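Local coordinates for multicopper oxidase (Pseudomonas thermotolerans, PDB 6VOW), which probably oxidises phenolic, lignin-related substrates at one copper site and passes the electrons to a copper cluster that reduces dioxygen to water, as laccases do, at residues Ala35-Tyr40 with Gly76-Val81; Met49-Gly54 with Lys172-Asp177; Thr231-Leu236 with Gly257-Leu262; Pro313-Asp318 with Val428-Gly433. One frame throughout, in Å; residues are numbered along the deposited sequence. Where two conformers were deposited one is given.

Interaction 1: residues Ala35-Tyr40 with Gly76-Val81; sequences AVTHDY and GDWLRV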
loop_
_atom_site.group_PDB
_atom_site.type_symbol
_atom_site.label_atom_id
_atom_site.label_comp_id
_atom_site.label_asym_id
_atom_site.label_seq_id
_atom_site.Cartn_x
_atom_site.Cartn_y
_atom_site.Cartn_z
ATOM N N ALA A 35 11.156 -26.602 -1.613
ATOM C CA ALA A 35 10.379 -25.439 -2.136
ATOM C C ALA A 35 8.878 -25.575 -2.081
ATOM O O ALA A 35 8.298 -26.572 -2.536
ATOM C CB ALA A 35 10.770 -25.107 -3.578
ATOM N N VAL A 36 8.243 -24.539 -1.590
ATOM C CA VAL A 36 6.812 -24.380 -1.631
ATOM C C VAL A 36 6.506 -23.153 -2.482
ATOM O O VAL A 36 7.111 -22.087 -2.288
ATOM C CB VAL A 36 6.250 -24.163 -0.229
ATOM C CG1 VAL A 36 4.746 -24.338 -0.277
ATOM C CG2 VAL A 36 6.928 -25.107 0.775
ATOM N N THR A 37 5.555 -23.336 -3.366
ATOM C CA THR A 37 5.120 -22.443 -4.441
ATOM C C THR A 37 3.579 -22.302 -4.421
ATOM O O THR A 37 2.859 -23.264 -4.452
ATOM C CB THR A 37 5.612 -22.970 -5.794
ATOM O OG1 THR A 37 7.006 -23.049 -5.760
ATOM C CG2 THR A 37 5.315 -22.039 -6.904
ATOM N N HIS A 38 3.111 -21.062 -4.329
ATOM C CA HIS A 38 1.713 -20.697 -4.351
ATOM C C HIS A 38 1.470 -20.196 -5.742
ATOM O O HIS A 38 1.988 -19.140 -6.119
ATOM C CB HIS A 38 1.476 -19.586 -3.343
ATOM C CG HIS A 38 1.944 -19.905 -1.980
ATOM N ND1 HIS A 38 1.064 -20.080 -0.955
ATOM C CD2 HIS A 38 3.179 -20.112 -1.456
ATOM C CE1 HIS A 38 1.726 -20.372 0.147
ATOM N NE2 HIS A 38 3.006 -20.420 -0.132
ATOM N N ASP A 39 0.850 -21.042 -6.570
ATOM C CA ASP A 39 0.419 -20.703 -7.944
ATOM C C ASP A 39 -0.952 -20.032 -8.060
ATOM O O ASP A 39 -1.984 -20.474 -7.491
ATOM C CB ASP A 39 0.452 -21.911 -8.929
ATOM C CG ASP A 39 1.833 -22.213 -9.368
ATOM O OD1 ASP A 39 2.311 -21.470 -10.211
ATOM O OD2 ASP A 39 2.522 -23.093 -8.852
ATOM N N TYR A 40 -0.907 -18.942 -8.822
ATOM C CA TYR A 40 -2.049 -18.149 -9.151
ATOM C C TYR A 40 -1.968 -17.797 -10.643
ATOM O O TYR A 40 -0.869 -17.600 -11.185
ATOM C CB TYR A 40 -2.044 -16.863 -8.330
ATOM C CG TYR A 40 -2.362 -16.982 -6.876
ATOM C CD1 TYR A 40 -3.655 -17.086 -6.459
ATOM C CD2 TYR A 40 -1.373 -17.019 -5.924
ATOM C CE1 TYR A 40 -3.973 -17.167 -5.129
ATOM C CE2 TYR A 40 -1.677 -17.106 -4.604
ATOM C CZ TYR A 40 -2.990 -17.219 -4.232
ATOM O OH TYR A 40 -3.356 -17.273 -2.947
ATOM N N GLY A 76 8.616 -17.262 3.273
ATOM C CA GLY A 76 9.661 -18.235 2.913
ATOM C C GLY A 76 9.288 -18.961 1.641
ATOM O O GLY A 76 10.118 -19.539 0.999
ATOM N N ASP A 77 8.039 -18.886 1.239
ATOM C CA ASP A 77 7.622 -19.605 0.039
ATOM C C ASP A 77 7.680 -18.746 -1.224
ATOM O O ASP A 77 7.941 -17.532 -1.149
ATOM C CB ASP A 77 6.213 -20.135 0.223
ATOM C CG ASP A 77 6.079 -21.077 1.377
ATOM O OD1 ASP A 77 7.102 -21.480 1.966
ATOM O OD2 ASP A 77 4.920 -21.446 1.615
ATOM N N TRP A 78 7.487 -19.402 -2.376
ATOM C CA TRP A 78 7.478 -18.779 -3.726
ATOM C C TRP A 78 6.105 -18.444 -4.049
ATOM O O TRP A 78 5.207 -19.262 -3.812
ATOM C CB TRP A 78 7.999 -19.672 -4.860
ATOM C CG TRP A 78 9.464 -19.902 -4.852
ATOM C CD1 TRP A 78 10.083 -20.917 -4.239
ATOM C CD2 TRP A 78 10.486 -19.154 -5.490
ATOM N NE1 TRP A 78 11.420 -20.833 -4.388
ATOM C CE2 TRP A 78 11.703 -19.776 -5.187
ATOM C CE3 TRP A 78 10.506 -18.010 -6.277
ATOM C CZ2 TRP A 78 12.924 -19.292 -5.641
ATOM C CZ3 TRP A 78 11.684 -17.548 -6.718
ATOM C CH2 TRP A 78 12.886 -18.172 -6.411
ATOM N N LEU A 79 5.938 -17.209 -4.571
ATOM C CA LEU A 79 4.672 -16.738 -5.057
ATOM C C LEU A 79 4.858 -16.782 -6.528
ATOM O O LEU A 79 5.818 -16.172 -6.972
ATOM C CB LEU A 79 4.404 -15.264 -4.612
ATOM C CG LEU A 79 3.117 -14.701 -5.181
ATOM C CD1 LEU A 79 2.033 -15.658 -4.931
ATOM C CD2 LEU A 79 2.751 -13.410 -4.490
ATOM N N ARG A 80 3.952 -17.445 -7.260
ATOM C CA ARG A 80 4.050 -17.569 -8.735
ATOM C C ARG A 80 2.744 -17.156 -9.310
ATOM O O ARG A 80 1.687 -17.744 -9.005
ATOM C CB ARG A 80 4.366 -19.011 -9.149
ATOM C CG ARG A 80 4.714 -19.210 -10.627
ATOM C CD ARG A 80 5.558 -20.467 -10.879
ATOM N NE ARG A 80 4.829 -21.690 -10.532
ATOM C CZ ARG A 80 5.398 -22.885 -10.469
ATOM N NH1 ARG A 80 6.657 -23.011 -10.713
ATOM N NH2 ARG A 80 4.701 -23.936 -10.142
ATOM N N VAL A 81 2.784 -16.084 -10.090
ATOM C CA VAL A 81 1.546 -15.530 -10.619
ATOM C C VAL A 81 1.721 -15.382 -12.101
ATOM O O VAL A 81 2.570 -14.634 -12.564
ATOM C CB VAL A 81 1.202 -14.164 -10.051
ATOM C CG1 VAL A 81 -0.113 -13.716 -10.721
ATOM C CG2 VAL A 81 1.092 -14.257 -8.534
#
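Parallel pairing of the two inner strands of a four-stranded cupredoxin sheet joins Thr37-Tyr40 to Trp78-Val81 in the N-terminal domain. The short segments run 16° apart, and the ladder alternates: Trp78 N to Val36 O (2.7 Å), His38 N to Trp78 O (2.8 Å), Arg80 N to His38 O, Tyr40 N to Arg80 O. His38, Tyr40, Leu79 and Val81 share one face, turned to strand 71-74 of the facing sheet. His38 CG stands anti to the carbonyl carbon (chi1 -54°), beside the backbone N; the ring presents NE2 to Asp77 OD2 at 2.8 Å. This bond is close to straight (166°), uses the anti lone pair of OD2 and leaves ring and carboxylate nearly coplanar. An alanine here would probably leave Asp77 OD2 without its imidazole donor and the carboxylate freer to turn. Leu79 CD1 meets the edge of the Tyr40 ring at CD2, 3.8 Å away, while Tyr40 OH hydrogen-bonds with the backbone N of Arg72. On the other face one of two Arg80 conformers turns NE and NH2 to the Asp39 oxygens, a bidentate salt bridge doubtful because it rests on one copy; Thr37 CG2 sits over that guanidinium's centre, 3.7 Å from Arg80 CZ.

Interaction 2: residues Met49-Gly54 with Lys172-Asp177; sequences MELVPG and KTWHVD
Leu51 lays its CD1 methyl over one face of the Trp174 indole, 3.8 Å from the centroid of the five-membered ring and only 16° off the ring normal, the geometry of a CH-pi contact. The leucine side chain crosses the indole at about a right angle. Its other methyl, CD2, reaches the pyrrole side of the ring and approaches Trp174 NE1 at 3.9 Å. For Trp174, CG stands anti to the carbonyl carbon (chi1 -71°), beside the backbone N. The opposite face of the indole meets the Lys172 CD methylene, a detail left doubtful by the two conformers modelled for that lysine. Met49 adds a Met-aromatic contact at the six-membered ring: SD lies 4.4 Å from Trp174 CH2 and approaches obliquely. The contact spans two cupredoxin-like domains of the multicopper oxidase fold, since Leu51 and Val52 lie in the loop between strands 37-49 and 57-62, whereas Trp174 ends strand 165-174 of the next domain. An alanine in place of Trp174 would probably leave a gap beneath the Leu51 methyls and deprive Met49 SD of its aromatic partner. Further along, Leu51 CD1 also touches Val176 CG1 at 4.2 Å, so one methyl bridges the indole and the valine. Val52 continues the line, with CG2 at 4.2 Å from Val176 CG2 and 3.8 Å from Asp177 O. That carbonyl has its polar partner in Arg199, as does the carbonyl of Val176, and Val52 also packs on Arg199. Thr57 and Thr202 touch Leu51 from strands 57-62 and 200-203.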
loop_
_atom_site.group_PDB
_atom_site.type_symbol
_atom_site.label_atom_id
_atom_site.label_comp_id
_atom_site.label_asym_id
_atom_site.label_seq_id
_atom_site.Cartn_x
_atom_site.Cartn_y
_atom_site.Cartn_z
ATOM N N MET A 49 -19.361 -2.733 -12.615
ATOM C CA MET A 49 -19.669 -2.768 -11.201
ATOM C C MET A 49 -20.754 -1.800 -10.905
ATOM O O MET A 49 -20.749 -0.709 -11.444
ATOM C CB MET A 49 -18.482 -2.273 -10.472
ATOM C CG MET A 49 -17.370 -3.212 -10.574
ATOM S SD MET A 49 -16.112 -2.688 -9.487
ATOM C CE MET A 49 -16.853 -2.700 -7.833
ATOM N N GLU A 50 -21.655 -2.203 -10.013
ATOM C CA GLU A 50 -22.819 -1.386 -9.580
ATOM C C GLU A 50 -22.317 -0.857 -8.318
ATOM O O GLU A 50 -22.532 -1.469 -7.285
ATOM C CB GLU A 50 -24.103 -2.247 -9.342
ATOM C CG GLU A 50 -25.480 -1.546 -9.445
ATOM C CD GLU A 50 -26.665 -2.489 -9.167
ATOM O OE1 GLU A 50 -26.499 -3.757 -9.098
ATOM O OE2 GLU A 50 -27.782 -1.939 -8.995
ATOM N N LEU A 51 -21.537 0.205 -8.394
ATOM C CA LEU A 51 -21.089 0.891 -7.171
ATOM C C LEU A 51 -22.112 1.871 -6.691
ATOM O O LEU A 51 -22.262 2.087 -5.495
ATOM C CB LEU A 51 -19.841 1.687 -7.453
ATOM C CG LEU A 51 -18.485 1.038 -7.377
ATOM C CD1 LEU A 51 -17.528 2.035 -7.964
ATOM C CD2 LEU A 51 -18.103 0.765 -5.962
ATOM N N VAL A 52 -22.745 2.535 -7.647
ATOM C CA VAL A 52 -23.828 3.405 -7.349
ATOM C C VAL A 52 -25.018 2.583 -7.757
ATOM O O VAL A 52 -25.102 2.229 -8.942
ATOM C CB VAL A 52 -23.708 4.702 -8.144
ATOM C CG1 VAL A 52 -24.949 5.553 -8.012
ATOM C CG2 VAL A 52 -22.526 5.502 -7.633
ATOM N N PRO A 53 -25.909 2.221 -6.778
ATOM C CA PRO A 53 -27.106 1.487 -7.155
ATOM C C PRO A 53 -27.682 2.026 -8.465
ATOM O O PRO A 53 -27.610 3.253 -8.735
ATOM C CB PRO A 53 -28.041 1.705 -5.951
ATOM C CG PRO A 53 -27.104 1.669 -4.795
ATOM C CD PRO A 53 -25.828 2.343 -5.310
ATOM N N GLY A 54 -28.121 1.090 -9.309
ATOM C CA GLY A 54 -28.866 1.404 -10.511
ATOM C C GLY A 54 -28.033 1.904 -11.671
ATOM O O GLY A 54 -28.595 2.370 -12.650
ATOM N N LYS A 172 -11.030 1.874 -0.711
ATOM C CA LYS A 172 -10.889 2.576 -1.961
ATOM C C LYS A 172 -11.955 3.659 -2.086
ATOM O O LYS A 172 -13.173 3.423 -1.835
ATOM C CB LYS A 172 -10.934 1.604 -3.155
ATOM C CG LYS A 172 -10.456 2.269 -4.429
ATOM C CD LYS A 172 -10.367 1.306 -5.567
ATOM C CE LYS A 172 -9.200 1.737 -6.438
ATOM N NZ LYS A 172 -9.484 2.968 -7.200
ATOM N N THR A 173 -11.486 4.851 -2.466
ATOM C CA THR A 173 -12.351 6.029 -2.646
ATOM C C THR A 173 -12.404 6.294 -4.153
ATOM O O THR A 173 -11.461 6.833 -4.748
ATOM C CB THR A 173 -11.808 7.199 -1.797
ATOM O OG1 THR A 173 -12.055 6.829 -0.465
ATOM C CG2 THR A 173 -12.502 8.600 -2.086
ATOM N N TRP A 174 -13.509 5.829 -4.732
ATOM C CA TRP A 174 -13.691 5.765 -6.139
ATOM C C TRP A 174 -14.101 7.094 -6.695
ATOM O O TRP A 174 -15.089 7.685 -6.240
ATOM C CB TRP A 174 -14.815 4.812 -6.446
ATOM C CG TRP A 174 -14.504 3.380 -6.214
ATOM C CD1 TRP A 174 -14.728 2.648 -5.064
ATOM C CD2 TRP A 174 -13.988 2.476 -7.168
ATOM N NE1 TRP A 174 -14.352 1.369 -5.259
ATOM C CE2 TRP A 174 -13.894 1.228 -6.549
ATOM C CE3 TRP A 174 -13.558 2.606 -8.501
ATOM C CZ2 TRP A 174 -13.433 0.104 -7.212
ATOM C CZ3 TRP A 174 -13.071 1.487 -9.142
ATOM C CH2 TRP A 174 -13.004 0.245 -8.501
ATOM N N HIS A 175 -13.417 7.477 -7.762
ATOM C CA HIS A 175 -13.729 8.647 -8.547
ATOM C C HIS A 175 -14.877 8.311 -9.463
ATOM O O HIS A 175 -14.706 8.180 -10.631
ATOM C CB HIS A 175 -12.567 9.011 -9.456
ATOM C CG HIS A 175 -11.279 9.233 -8.766
ATOM N ND1 HIS A 175 -10.561 8.231 -8.159
ATOM C CD2 HIS A 175 -10.531 10.342 -8.649
ATOM C CE1 HIS A 175 -9.464 8.736 -7.625
ATOM N NE2 HIS A 175 -9.429 10.012 -7.894
ATOM N N VAL A 176 -16.071 8.194 -8.919
ATOM C CA VAL A 176 -17.250 8.049 -9.730
ATOM C C VAL A 176 -18.234 9.100 -9.251
ATOM O O VAL A 176 -18.246 9.434 -8.068
ATOM C CB VAL A 176 -17.815 6.609 -9.669
ATOM C CG1 VAL A 176 -16.730 5.629 -10.017
ATOM C CG2 VAL A 176 -18.409 6.268 -8.337
ATOM N N ASP A 177 -19.027 9.666 -10.171
ATOM C CA ASP A 177 -20.023 10.682 -9.784
ATOM C C ASP A 177 -21.224 9.988 -9.169
ATOM O O ASP A 177 -21.179 8.832 -8.876
ATOM C CB ASP A 177 -20.393 11.619 -10.956
ATOM C CG ASP A 177 -21.079 10.885 -12.136
ATOM O OD1 ASP A 177 -21.365 9.681 -12.006
ATOM O OD2 ASP A 177 -21.375 11.507 -13.189
#

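Interaction 3: residues Thr231-Leu236 with Gly257-Leu262; sequences TYRLNL and GKEYWL
Strands 232-235 and 260-262 pair antiparallel, their short axes 142° apart and 4.6 Å from each other at closest approach, at one edge of a sheet in the second cupredoxin-like domain. Tyr232 with Leu262 and Leu234 with Tyr260 are hydrogen-bonded pairs, and Arg233 with Trp261 is the non-hydrogen-bonded pair between them. The first pair is closed by Tyr232 N to Leu262 O (3.0 Å) and Leu262 N to Tyr232 O. The second pair is tighter, with Tyr260 N to Leu234 O at 2.6 Å. On the face carrying Tyr232, Leu234, Tyr260 and Leu262, Leu234 CD1 meets Leu262 CD2 at 3.8 Å, and both leucines pack on Ile268 of strand 267-273, which belongs to the facing sheet. The opposite face carries Arg233 and Trp261 side by side, pointing the same way. Arg233 CG stands anti to the carbonyl carbon (chi1 -63°), beside the backbone N, which sets it near Trp261 CE2. Arg233 CD lies over the six-membered ring of Trp261, 3.9 Å from its centroid, a CH-pi contact made by the aliphatic part of the arginine; the guanidinium is turned 66° from the indole. Thr231 CG2 approaches the same ring obliquely, 3.9 Å from Trp261 CE3. The indole is also fixed by Trp261 NE1 bonding to Glu259 OE2 (2.8 Å), which is met from above the carboxylate plane. The other oxygen is joined indirectly to the arginine, for a water accepts from Arg233 NE at 2.8 Å and donates to Glu259 OE1.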
loop_
_atom_site.group_PDB
_atom_site.type_symbol
_atom_site.label_atom_id
_atom_site.label_comp_id
_atom_site.label_asym_id
_atom_site.label_seq_id
_atom_site.Cartn_x
_atom_site.Cartn_y
_atom_site.Cartn_z
ATOM N N THR A 231 -6.022 9.742 2.322
ATOM C CA THR A 231 -5.521 9.311 3.606
ATOM C C THR A 231 -6.699 9.169 4.572
ATOM O O THR A 231 -7.292 10.139 4.909
ATOM C CB THR A 231 -4.557 10.322 4.132
ATOM O OG1 THR A 231 -3.362 10.239 3.351
ATOM C CG2 THR A 231 -4.218 10.021 5.549
ATOM N N TYR A 232 -6.991 7.957 5.019
ATOM C CA TYR A 232 -8.077 7.687 5.928
ATOM C C TYR A 232 -7.583 7.853 7.359
ATOM O O TYR A 232 -6.624 7.226 7.773
ATOM C CB TYR A 232 -8.554 6.307 5.733
ATOM C CG TYR A 232 -8.982 6.058 4.337
ATOM C CD1 TYR A 232 -10.220 6.486 3.872
ATOM C CD2 TYR A 232 -8.163 5.323 3.469
ATOM C CE1 TYR A 232 -10.582 6.257 2.546
ATOM C CE2 TYR A 232 -8.548 5.051 2.188
ATOM C CZ TYR A 232 -9.751 5.537 1.731
ATOM O OH TYR A 232 -10.077 5.269 0.421
ATOM N N ARG A 233 -8.248 8.755 8.080
ATOM C CA ARG A 233 -7.915 9.099 9.476
ATOM C C ARG A 233 -8.645 8.112 10.301
ATOM O O ARG A 233 -9.722 8.355 10.816
ATOM C CB ARG A 233 -8.326 10.533 9.798
ATOM C CG ARG A 233 -7.538 11.494 8.926
ATOM C CD ARG A 233 -7.595 12.947 9.396
ATOM N NE ARG A 233 -8.960 13.453 9.658
ATOM C CZ ARG A 233 -9.933 13.598 8.744
ATOM N NH1 ARG A 233 -9.759 13.245 7.451
ATOM N NH2 ARG A 233 -11.123 14.095 9.134
ATOM N N LEU A 234 -8.089 6.925 10.324
ATOM C CA LEU A 234 -8.824 5.768 10.885
ATOM C C LEU A 234 -8.936 5.868 12.358
ATOM O O LEU A 234 -7.979 6.170 13.066
ATOM C CB LEU A 234 -8.089 4.443 10.572
ATOM C CG LEU A 234 -7.963 3.924 9.146
ATOM C CD1 LEU A 234 -7.211 2.594 9.175
ATOM C CD2 LEU A 234 -9.309 3.729 8.496
ATOM N N ASN A 235 -10.101 5.559 12.846
ATOM C CA ASN A 235 -10.364 5.646 14.266
ATOM C C ASN A 235 -11.458 4.658 14.458
ATOM O O ASN A 235 -12.176 4.375 13.485
ATOM C CB ASN A 235 -10.688 7.096 14.694
ATOM C CG ASN A 235 -11.916 7.636 14.029
ATOM O OD1 ASN A 235 -11.858 8.272 12.968
ATOM N ND2 ASN A 235 -13.038 7.409 14.649
ATOM N N LEU A 236 -11.515 4.045 15.648
ATOM C CA LEU A 236 -12.551 2.987 15.931
ATOM C C LEU A 236 -13.113 3.214 17.349
ATOM O O LEU A 236 -12.709 2.549 18.299
ATOM C CB LEU A 236 -11.922 1.597 15.783
ATOM C CG LEU A 236 -12.741 0.364 15.367
ATOM C CD1 LEU A 236 -11.848 -0.864 15.630
ATOM C CD2 LEU A 236 -14.063 0.235 16.061
ATOM N N GLY A 257 -5.236 4.195 19.865
ATOM C CA GLY A 257 -5.501 5.555 20.290
ATOM C C GLY A 257 -6.529 6.202 19.346
ATOM O O GLY A 257 -7.418 5.536 18.757
ATOM N N LYS A 258 -6.362 7.511 19.184
ATOM C CA LYS A 258 -7.361 8.418 18.598
ATOM C C LYS A 258 -7.518 8.167 17.122
ATOM O O LYS A 258 -8.635 8.055 16.626
ATOM C CB LYS A 258 -6.946 9.893 18.831
ATOM C CG LYS A 258 -7.867 11.002 18.242
ATOM C CD LYS A 258 -9.374 10.778 18.392
ATOM C CE LYS A 258 -9.833 10.587 19.841
ATOM N NZ LYS A 258 -10.399 11.816 20.474
ATOM N N GLU A 259 -6.406 8.089 16.406
ATOM C CA GLU A 259 -6.547 7.865 14.987
ATOM C C GLU A 259 -5.296 7.318 14.396
ATOM O O GLU A 259 -4.219 7.413 14.973
ATOM C CB GLU A 259 -7.043 9.137 14.247
ATOM C CG GLU A 259 -6.257 10.392 14.575
ATOM C CD GLU A 259 -6.772 11.609 13.818
ATOM O OE1 GLU A 259 -7.959 11.651 13.382
ATOM O OE2 GLU A 259 -5.944 12.524 13.669
ATOM N N TYR A 260 -5.426 6.635 13.294
ATOM C CA TYR A 260 -4.215 6.285 12.567
ATOM C C TYR A 260 -4.376 6.818 11.139
ATOM O O TYR A 260 -5.384 6.556 10.511
ATOM C CB TYR A 260 -3.989 4.783 12.609
ATOM C CG TYR A 260 -2.703 4.428 11.945
ATOM C CD1 TYR A 260 -2.645 4.229 10.564
ATOM C CD2 TYR A 260 -1.523 4.294 12.684
ATOM C CE1 TYR A 260 -1.459 3.898 9.942
ATOM C CE2 TYR A 260 -0.374 3.962 12.065
ATOM C CZ TYR A 260 -0.358 3.743 10.673
ATOM O OH TYR A 260 0.835 3.462 10.031
ATOM N N TRP A 261 -3.395 7.541 10.646
ATOM C CA TRP A 261 -3.460 8.131 9.292
ATOM C C TRP A 261 -2.931 7.135 8.292
ATOM O O TRP A 261 -1.698 6.946 8.152
ATOM C CB TRP A 261 -2.637 9.426 9.205
ATOM C CG TRP A 261 -3.268 10.598 9.935
ATOM C CD1 TRP A 261 -3.832 10.576 11.164
ATOM C CD2 TRP A 261 -3.385 11.943 9.476
ATOM N NE1 TRP A 261 -4.273 11.799 11.514
ATOM C CE2 TRP A 261 -4.031 12.668 10.491
ATOM C CE3 TRP A 261 -3.040 12.594 8.300
ATOM C CZ2 TRP A 261 -4.304 14.030 10.385
ATOM C CZ3 TRP A 261 -3.314 13.940 8.175
ATOM C CH2 TRP A 261 -3.940 14.650 9.213
ATOM N N LEU A 262 -3.848 6.467 7.622
ATOM C CA LEU A 262 -3.529 5.434 6.674
ATOM C C LEU A 262 -3.480 6.115 5.351
ATOM O O LEU A 262 -4.523 6.345 4.715
ATOM C CB LEU A 262 -4.659 4.352 6.605
ATOM C CG LEU A 262 -4.285 3.018 5.906
ATOM C CD1 LEU A 262 -3.238 2.424 6.748
ATOM C CD2 LEU A 262 -5.412 2.018 5.915
HETATM O O HOH W 1 -9.573 13.234 12.338
HETATM O O HOH W 2 -9.661 5.071 17.691
#

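Interaction 4: residues Pro313-Asp318 with Val428-Gly433; sequences PVAEPD and VADNPG
Asp430 N reaches back to Val428 O at 2.9 Å, a weak bond within an inverse gamma turn centred on Ala429, and the two residues so linked both direct their side chains at Ala315. Val428 carries most of the contact. Its CG2, anti to the carbonyl carbon and beside the backbone N, comes to 3.2 Å from Ala315 O and 3.4 Å from Glu316 O, so a single methyl faces two successive carbonyls. The same CG2 meets Ala315 CB at 3.5 Å and, more distantly, the ring of Pro317 at CG, 4.3 Å away. Asp430 also packs on the alanine: its OD2 lies 3.4 Å from Ala315 CB. The Asp430 chi1 of -134° is not a staggered value, and it places CG where the carboxylate can come beside that methyl. OD2 also forms a long, weak ion pair with Arg99, whereas the polar end of Glu316 turns elsewhere, to a salt bridge with Lys398. In the fold, Ala315-Pro317 belong to the connection from strand 288-296 of the second cupredoxin-like domain to strand 323-329 of the third, and Val428 closes strand 422-428 of that third domain. Phe411 touches Glu316 and Pro317 from strand 410-412. Because the two segments meet chiefly through the Val428 and Ala315 methyls set against carbonyl and carboxylate oxygens, without hydrogen bonds between them, the fit rests on close packing.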
loop_
_atom_site.group_PDB
_atom_site.type_symbol
_atom_site.label_atom_id
_atom_site.label_comp_id
_atom_site.label_asym_id
_atom_site.label_seq_id
_atom_site.Cartn_x
_atom_site.Cartn_y
_atom_site.Cartn_z
ATOM N N PRO A 313 12.828 -10.480 8.251
ATOM C CA PRO A 313 14.268 -10.492 8.077
ATOM C C PRO A 313 14.794 -9.339 7.199
ATOM O O PRO A 313 15.284 -9.563 6.090
ATOM C CB PRO A 313 14.521 -11.850 7.367
ATOM C CG PRO A 313 13.297 -12.023 6.537
ATOM C CD PRO A 313 12.191 -11.581 7.459
ATOM N N VAL A 314 14.723 -8.130 7.730
ATOM C CA VAL A 314 15.128 -6.928 7.033
ATOM C C VAL A 314 16.480 -6.525 7.586
ATOM O O VAL A 314 16.789 -6.713 8.728
ATOM C CB VAL A 314 14.131 -5.816 7.309
ATOM C CG1 VAL A 314 14.329 -4.683 6.332
ATOM C CG2 VAL A 314 12.719 -6.314 7.241
ATOM N N ALA A 315 17.292 -5.941 6.737
ATOM C CA ALA A 315 18.658 -5.625 7.084
ATOM C C ALA A 315 18.678 -4.391 8.003
ATOM O O ALA A 315 18.284 -3.318 7.600
ATOM C CB ALA A 315 19.468 -5.408 5.787
ATOM N N GLU A 316 19.090 -4.575 9.256
ATOM C CA GLU A 316 19.181 -3.489 10.211
ATOM C C GLU A 316 20.034 -2.400 9.647
ATOM O O GLU A 316 21.165 -2.634 9.256
ATOM C CB GLU A 316 19.779 -3.962 11.536
ATOM C CG GLU A 316 19.598 -2.972 12.678
ATOM C CD GLU A 316 18.157 -2.508 12.886
ATOM O OE1 GLU A 316 17.336 -3.319 13.404
ATOM O OE2 GLU A 316 17.853 -1.326 12.537
ATOM N N PRO A 317 19.489 -1.210 9.526
ATOM C CA PRO A 317 20.442 -0.163 9.233
ATOM C C PRO A 317 21.230 0.075 10.524
ATOM O O PRO A 317 20.668 -0.052 11.631
ATOM C CB PRO A 317 19.569 1.010 8.771
ATOM C CG PRO A 317 18.294 0.361 8.390
ATOM C CD PRO A 317 18.121 -0.732 9.401
ATOM N N ASP A 318 22.538 0.306 10.331
ATOM C CA ASP A 318 23.596 0.615 11.314
ATOM C C ASP A 318 23.846 2.156 11.154
ATOM O O ASP A 318 24.563 2.589 10.241
ATOM C CB ASP A 318 24.888 -0.275 11.019
ATOM C CG ASP A 318 26.171 0.277 11.670
ATOM O OD1 ASP A 318 26.101 1.353 12.300
ATOM O OD2 ASP A 318 27.268 -0.366 11.565
ATOM N N VAL A 428 19.285 -0.280 4.341
ATOM C CA VAL A 428 20.384 -0.988 3.713
ATOM C C VAL A 428 20.057 -1.146 2.252
ATOM O O VAL A 428 18.964 -1.532 1.920
ATOM C CB VAL A 428 20.626 -2.363 4.376
ATOM C CG1 VAL A 428 21.847 -3.103 3.724
ATOM C CG2 VAL A 428 20.757 -2.151 5.918
ATOM N N ALA A 429 21.021 -0.808 1.379
ATOM C CA ALA A 429 20.837 -0.862 -0.070
ATOM C C ALA A 429 21.122 -2.301 -0.465
ATOM O O ALA A 429 22.138 -2.636 -1.028
ATOM C CB ALA A 429 21.719 0.142 -0.762
ATOM N N ASP A 430 20.102 -3.092 -0.180
ATOM C CA ASP A 430 20.080 -4.541 -0.038
ATOM C C ASP A 430 19.978 -5.270 -1.360
ATOM O O ASP A 430 20.402 -6.377 -1.486
ATOM C CB ASP A 430 18.737 -4.856 0.686
ATOM C CG ASP A 430 18.880 -5.827 1.803
ATOM O OD1 ASP A 430 19.807 -6.699 1.779
ATOM O OD2 ASP A 430 18.024 -5.708 2.733
ATOM N N ASN A 431 19.297 -4.645 -2.308
ATOM C CA ASN A 431 18.648 -5.324 -3.427
ATOM C C ASN A 431 19.110 -4.481 -4.645
ATOM O O ASN A 431 18.802 -3.258 -4.725
ATOM C CB ASN A 431 17.134 -5.295 -3.089
ATOM C CG ASN A 431 16.289 -6.028 -4.044
ATOM O OD1 ASN A 431 16.771 -6.609 -4.981
ATOM N ND2 ASN A 431 15.007 -6.022 -3.798
ATOM N N PRO A 432 19.939 -5.063 -5.538
ATOM C CA PRO A 432 20.465 -4.307 -6.645
ATOM C C PRO A 432 19.406 -4.098 -7.737
ATOM O O PRO A 432 18.510 -4.937 -7.957
ATOM C CB PRO A 432 21.647 -5.172 -7.128
ATOM C CG PRO A 432 21.186 -6.559 -6.863
ATOM C CD PRO A 432 20.469 -6.442 -5.543
ATOM N N GLY A 433 19.502 -2.926 -8.364
ATOM C CA GLY A 433 18.594 -2.515 -9.389
ATOM C C GLY A 433 18.420 -1.028 -9.414
ATOM O O GLY A 433 19.272 -0.306 -8.940
#

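Along the chain, interactions 1 and 2 interleave, since strand 37-49 starts in the first and runs to the turn used by the second; interactions 3 and 4 follow in series. Interaction 1 lies inside the N-terminal cupredoxin domain, interaction 2 joins it to the second domain, interaction 3 stays within the second, and interaction 4 fastens the connection to the third. Interactions 2 and 3 have centres 23 Å apart yet touch, through a probable hydrogen bond of 2.7 Å from Thr173 OG1 to Tyr232 OH. Interactions 2 and 4 stand farthest apart, with centres 41 Å distant on opposite sides of the chain's centre. Together they sample all three domains of the multicopper oxidase fold.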